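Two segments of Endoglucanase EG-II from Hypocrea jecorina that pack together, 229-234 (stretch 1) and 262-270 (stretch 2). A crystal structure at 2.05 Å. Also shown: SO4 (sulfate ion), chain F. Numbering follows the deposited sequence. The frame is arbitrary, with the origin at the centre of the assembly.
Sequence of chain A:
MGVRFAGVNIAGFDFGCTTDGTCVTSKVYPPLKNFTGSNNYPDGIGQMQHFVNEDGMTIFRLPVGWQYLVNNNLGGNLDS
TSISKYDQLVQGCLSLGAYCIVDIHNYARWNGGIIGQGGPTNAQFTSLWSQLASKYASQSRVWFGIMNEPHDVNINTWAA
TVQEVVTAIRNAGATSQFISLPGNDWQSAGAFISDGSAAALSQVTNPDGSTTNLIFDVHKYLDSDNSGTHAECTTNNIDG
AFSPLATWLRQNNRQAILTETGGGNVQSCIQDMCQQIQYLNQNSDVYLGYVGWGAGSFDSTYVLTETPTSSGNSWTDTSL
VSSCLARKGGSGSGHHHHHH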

ATOM      1  N   THR A 229      -0.475 -16.531  -0.011  1.00 19.90           N
ATOM      2  CA  THR A 229      -0.137 -17.369  -1.167  1.00 25.03           C
ATOM      3  C   THR A 229      -1.068 -18.570  -1.341  1.00 29.68           C
ATOM      4  O   THR A 229      -0.975 -19.283  -2.331  1.00 24.77           O
ATOM      5  CB  THR A 229       1.325 -17.892  -1.116  1.00 25.90           C
ATOM      6  OG1 THR A 229       1.533 -18.621   0.097  1.00 28.88           O
ATOM      7  CG2 THR A 229       2.323 -16.743  -1.195  1.00 23.72           C
ATOM      8  N   HIS A 230      -1.955 -18.799  -0.378  1.00 26.40           N
ATOM      9  CA  HIS A 230      -2.909 -19.898  -0.474  1.00 27.88           C
ATOM     10  C   HIS A 230      -4.302 -19.343  -0.702  1.00 26.32           C
ATOM     11  O   HIS A 230      -4.626 -18.253  -0.232  1.00 24.53           O
ATOM     12  CB  HIS A 230      -2.910 -20.742   0.800  1.00 28.08           C
ATOM     13  CG  HIS A 230      -1.546 -21.163   1.241  1.00 35.18           C
ATOM     14  ND1 HIS A 230      -0.771 -20.400   2.090  1.00 35.99           N
ATOM     15  CD2 HIS A 230      -0.811 -22.259   0.941  1.00 37.90           C
ATOM     16  CE1 HIS A 230       0.384 -21.010   2.292  1.00 43.80           C
ATOM     17  NE2 HIS A 230       0.385 -22.141   1.609  1.00 45.29           N
ATOM     18  N   ALA A 231      -5.117 -20.101  -1.424  1.00 18.94           N
ATOM     19  CA  ALA A 231      -6.497 -19.722  -1.689  1.00 27.53           C
ATOM     20  C   ALA A 231      -7.335 -19.714  -0.415  1.00 29.03           C
ATOM     21  O   ALA A 231      -8.111 -18.788  -0.188  1.00 27.54           O
ATOM     22  CB  ALA A 231      -7.122 -20.662  -2.732  1.00 23.35           C
ATOM     23  N   GLU A 232      -7.162 -20.733   0.424  1.00 22.08           N
ATOM     24  CA  GLU A 232      -8.045 -20.920   1.575  1.00 21.58           C
ATOM     25  C   GLU A 232      -7.693 -19.984   2.730  1.00 26.42           C
ATOM     26  O   GLU A 232      -6.524 -19.682   2.951  1.00 28.88           O
ATOM     27  CB  GLU A 232      -8.022 -22.380   2.047  1.00 23.11           C
ATOM     28  CG  GLU A 232      -8.503 -23.382   0.990  1.00 35.51           C
ATOM     29  CD  GLU A 232      -9.974 -23.192   0.610  1.00 32.33           C
ATOM     30  OE1 GLU A 232     -10.781 -22.803   1.484  1.00 32.89           O
ATOM     31  OE2 GLU A 232     -10.325 -23.440  -0.560  1.00 36.99           O
ATOM     32  N   CYS A 233      -8.711 -19.513   3.446  1.00 20.44           N
ATOM     33  CA  CYS A 233      -8.484 -18.709   4.643  1.00 23.24           C
ATOM     34  C   CYS A 233      -8.709 -19.541   5.904  1.00 29.59           C
ATOM     35  O   CYS A 233      -9.541 -20.447   5.926  1.00 24.66           O
ATOM     36  CB  CYS A 233      -9.374 -17.469   4.646  1.00 24.78           C
ATOM     37  SG  CYS A 233      -9.058 -16.341   3.262  1.00 28.66           S
ATOM     38  N   THR A 234      -7.955 -19.228   6.949  1.00 26.19           N
ATOM     39  CA  THR A 234      -7.960 -20.024   8.166  1.00 20.68           C
ATOM     40  C   THR A 234      -8.166 -19.148   9.402  1.00 24.32           C
ATOM     41  O   THR A 234      -8.214 -19.651  10.525  1.00 26.58           O
ATOM     42  CB  THR A 234      -6.631 -20.800   8.322  1.00 26.52           C
ATOM     43  OG1 THR A 234      -5.547 -19.873   8.442  1.00 31.10           O
ATOM     44  CG2 THR A 234      -6.374 -21.681   7.116  1.00 29.47           C
ATOM     45  N   GLY A 262      -6.110  -9.880   1.767  1.00 19.91           N
ATOM     46  CA  GLY A 262      -6.736 -10.584   0.657  1.00 19.74           C
ATOM     47  C   GLY A 262      -6.891 -12.064   0.914  1.00 20.21           C
ATOM     48  O   GLY A 262      -6.456 -12.563   1.944  1.00 23.34           O
ATOM     49  N   GLY A 263      -7.525 -12.762  -0.022  1.00 18.52           N
ATOM     50  CA  GLY A 263      -7.649 -14.201   0.062  1.00 22.23           C
ATOM     51  C   GLY A 263      -8.205 -14.776  -1.225  1.00 21.54           C
ATOM     52  O   GLY A 263      -8.522 -14.041  -2.166  1.00 17.67           O
ATOM     53  N   GLY A 264      -8.325 -16.096  -1.273  1.00 21.00           N
ATOM     54  CA  GLY A 264      -8.887 -16.740  -2.441  1.00 18.00           C
ATOM     55  C   GLY A 264     -10.341 -16.350  -2.647  1.00 25.02           C
ATOM     56  O   GLY A 264     -11.012 -15.872  -1.727  1.00 20.97           O
ATOM     57  N   ASN A 265     -10.835 -16.545  -3.865  1.00 20.88           N
ATOM     58  CA  ASN A 265     -12.246 -16.320  -4.132  1.00 19.32           C
ATOM     59  C   ASN A 265     -13.024 -17.599  -3.825  1.00 24.27           C
ATOM     60  O   ASN A 265     -13.554 -18.246  -4.719  1.00 24.41           O
ATOM     61  CB  ASN A 265     -12.444 -15.876  -5.577  1.00 24.85           C
ATOM     62  CG  ASN A 265     -11.852 -14.511  -5.837  1.00 25.60           C
ATOM     63  OD1 ASN A 265     -12.360 -13.504  -5.341  1.00 22.72           O
ATOM     64  ND2 ASN A 265     -10.757 -14.468  -6.595  1.00 19.24           N
ATOM     65  N   VAL A 266     -13.047 -17.959  -2.545  1.00 23.85           N
ATOM     66  CA  VAL A 266     -13.613 -19.214  -2.071  1.00 23.92           C
ATOM     67  C   VAL A 266     -14.375 -18.972  -0.763  1.00 27.02           C
ATOM     68  O   VAL A 266     -14.163 -17.955  -0.087  1.00 21.18           O
ATOM     69  CB  VAL A 266     -12.508 -20.261  -1.817  1.00 22.07           C
ATOM     70  CG1 VAL A 266     -11.816 -20.632  -3.116  1.00 28.68           C
ATOM     71  CG2 VAL A 266     -11.494 -19.727  -0.802  1.00 24.22           C
ATOM     72  N   GLN A 267     -15.243 -19.914  -0.403  1.00 23.56           N
ATOM     73  CA  GLN A 267     -16.137 -19.748   0.748  1.00 19.87           C
ATOM     74  C   GLN A 267     -15.420 -19.433   2.061  1.00 19.45           C
ATOM     75  O   GLN A 267     -15.870 -18.572   2.822  1.00 24.16           O
ATOM     76  CB  GLN A 267     -17.017 -20.988   0.929  1.00 22.68           C
ATOM     77  CG  GLN A 267     -18.128 -20.800   1.954  1.00 33.84           C
ATOM     78  CD  GLN A 267     -19.080 -19.671   1.580  1.00 33.03           C
ATOM     79  OE1 GLN A 267     -19.467 -19.531   0.420  1.00 35.94           O
ATOM     80  NE2 GLN A 267     -19.462 -18.865   2.566  1.00 29.79           N
ATOM     81  N   SER A 268     -14.319 -20.129   2.345  1.00 21.17           N
ATOM     82  CA  SER A 268     -13.579 -19.887   3.592  1.00 22.73           C
ATOM     83  C   SER A 268     -13.166 -18.424   3.752  1.00 20.21           C
ATOM     84  O   SER A 268     -13.218 -17.871   4.854  1.00 21.73           O
ATOM     85  CB  SER A 268     -12.349 -20.795   3.696  1.00 24.86           C
ATOM     86  OG  SER A 268     -11.400 -20.510   2.680  1.00 24.84           O
ATOM     87  N   CYS A 269     -12.753 -17.798   2.649  1.00 21.45           N
ATOM     88  CA  CYS A 269     -12.324 -16.399   2.685  1.00 20.18           C
ATOM     89  C   CYS A 269     -13.507 -15.440   2.672  1.00 23.09           C
ATOM     90  O   CYS A 269     -13.458 -14.377   3.295  1.00 25.82           O
ATOM     91  CB  CYS A 269     -11.385 -16.087   1.525  1.00 21.43           C
ATOM     92  SG  CYS A 269      -9.885 -17.083   1.558  1.00 31.48           S
ATOM     93  N   ILE A 270     -14.564 -15.805   1.955  1.00 22.55           N
ATOM     94  CA  ILE A 270     -15.786 -15.011   1.980  1.00 21.44           C
ATOM     95  C   ILE A 270     -16.273 -14.884   3.416  1.00 26.14           C
ATOM     96  O   ILE A 270     -16.731 -13.825   3.831  1.00 30.93           O
ATOM     97  CB  ILE A 270     -16.878 -15.601   1.066  1.00 24.90           C
ATOM     98  CG1 ILE A 270     -16.520 -15.323  -0.400  1.00 21.32           C
ATOM     99  CG2 ILE A 270     -18.243 -15.014   1.426  1.00 23.74           C
ATOM    100  CD1 ILE A 270     -17.411 -16.020  -1.415  1.00 26.91           C
TER
HETATM  101  S   SO4 F 343      -4.807 -23.646  -1.184  0.46 27.63           S
HETATM  102  O1  SO4 F 343      -3.754 -24.511  -0.653  0.87 46.59           O
HETATM  103  O2  SO4 F 343      -5.405 -22.916  -0.074  1.00 36.46           O
HETATM  104  O3  SO4 F 343      -4.226 -22.715  -2.156  0.78 32.51           O
HETATM  105  O4  SO4 F 343      -5.836 -24.446  -1.840  0.72 35.56           O
HETATM  106  O   HOH W   1     -13.479 -22.538   0.997  1.00 28.42           O

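The strongest polar contacts centre on the hydroxyl of Ser268, which serves stretch 1 in two ways. Ser268 OG donates to Glu232 OE1 at 2.7 Å, and it accepts from the backbone Cys233 N at 3.0 Å, where the N-H...O angle of 168° is close to linear. A hydroxyl can donate and accept at once, and the p rotamer of Ser268 (chi1 65°), on a CA-to-CB bond directed toward stretch 1, brings OG between these two partners. Glu232 reaches the serine by folding back: its CA-to-CB bond points away overall, but chi1 and chi2 are both m (-61° and -64°), and the carboxylate comes nearer. A water reinforces the pairing, donating to Glu232 OE1 at 2.8 Å and accepting from Ser268 N at 2.9 Å. That amide lies in the first turn of the helix that begins at Gln267, after Val266 at the N-cap position.

A backbone hydrogen bond joins the stretches a short way off. Gly264 N donates to Ala231 O at 2.9 Å, with a more bent angle of 130°. Glycine suits this site because an ideal CB on Gly264 would lie 2.3 Å from Ala231 O, a clash. The neighbouring Gly263 is similarly constrained: an ideal CB there would fall 2.7 Å from Cys233 SG.

The covalent tie is the disulfide between Cys233 and Cys269. Cys233 SG and Cys269 SG are 2.0 Å apart and chi3 is 100°, near the right angle preferred by such bonds. Both cysteines adopt m (chi1 -62° and -61°), although the CA-to-CB bond of Cys233 points toward the other stretch and that of Cys269 sideways. Both cysteines are buried, and Cys233 CA lies 4.9 Å from Cys269 CA. Cys269 SG also lies 3.0 Å from Ala231 O, so the bridge packs closely against the backbone that receives the Gly264 bond.

Packing beyond these links is modest, with 326 Å² buried over both sides. Cys233 contributes 78 Å² and Ser268 51 Å². Val266 directs its CA-to-CB bond toward stretch 1 and places CG2 3.6 Å from Ala231 O and 3.9 Å from Glu232 OE1, covering the flank of the polar cluster with a methyl group. Ala231 CB comes no nearer to stretch 2 than 4.3 Å, at Gly264 CA; the close approach is made by its carbonyl, with Ala231 O 2.9 Å from Gly264 N.

On stretch 1, a sulfate, probably from the crystallisation liquor, accepts from Ala231 N (2.9 Å to O3) and Glu232 N (2.8 Å to O2), satisfying two successive amides.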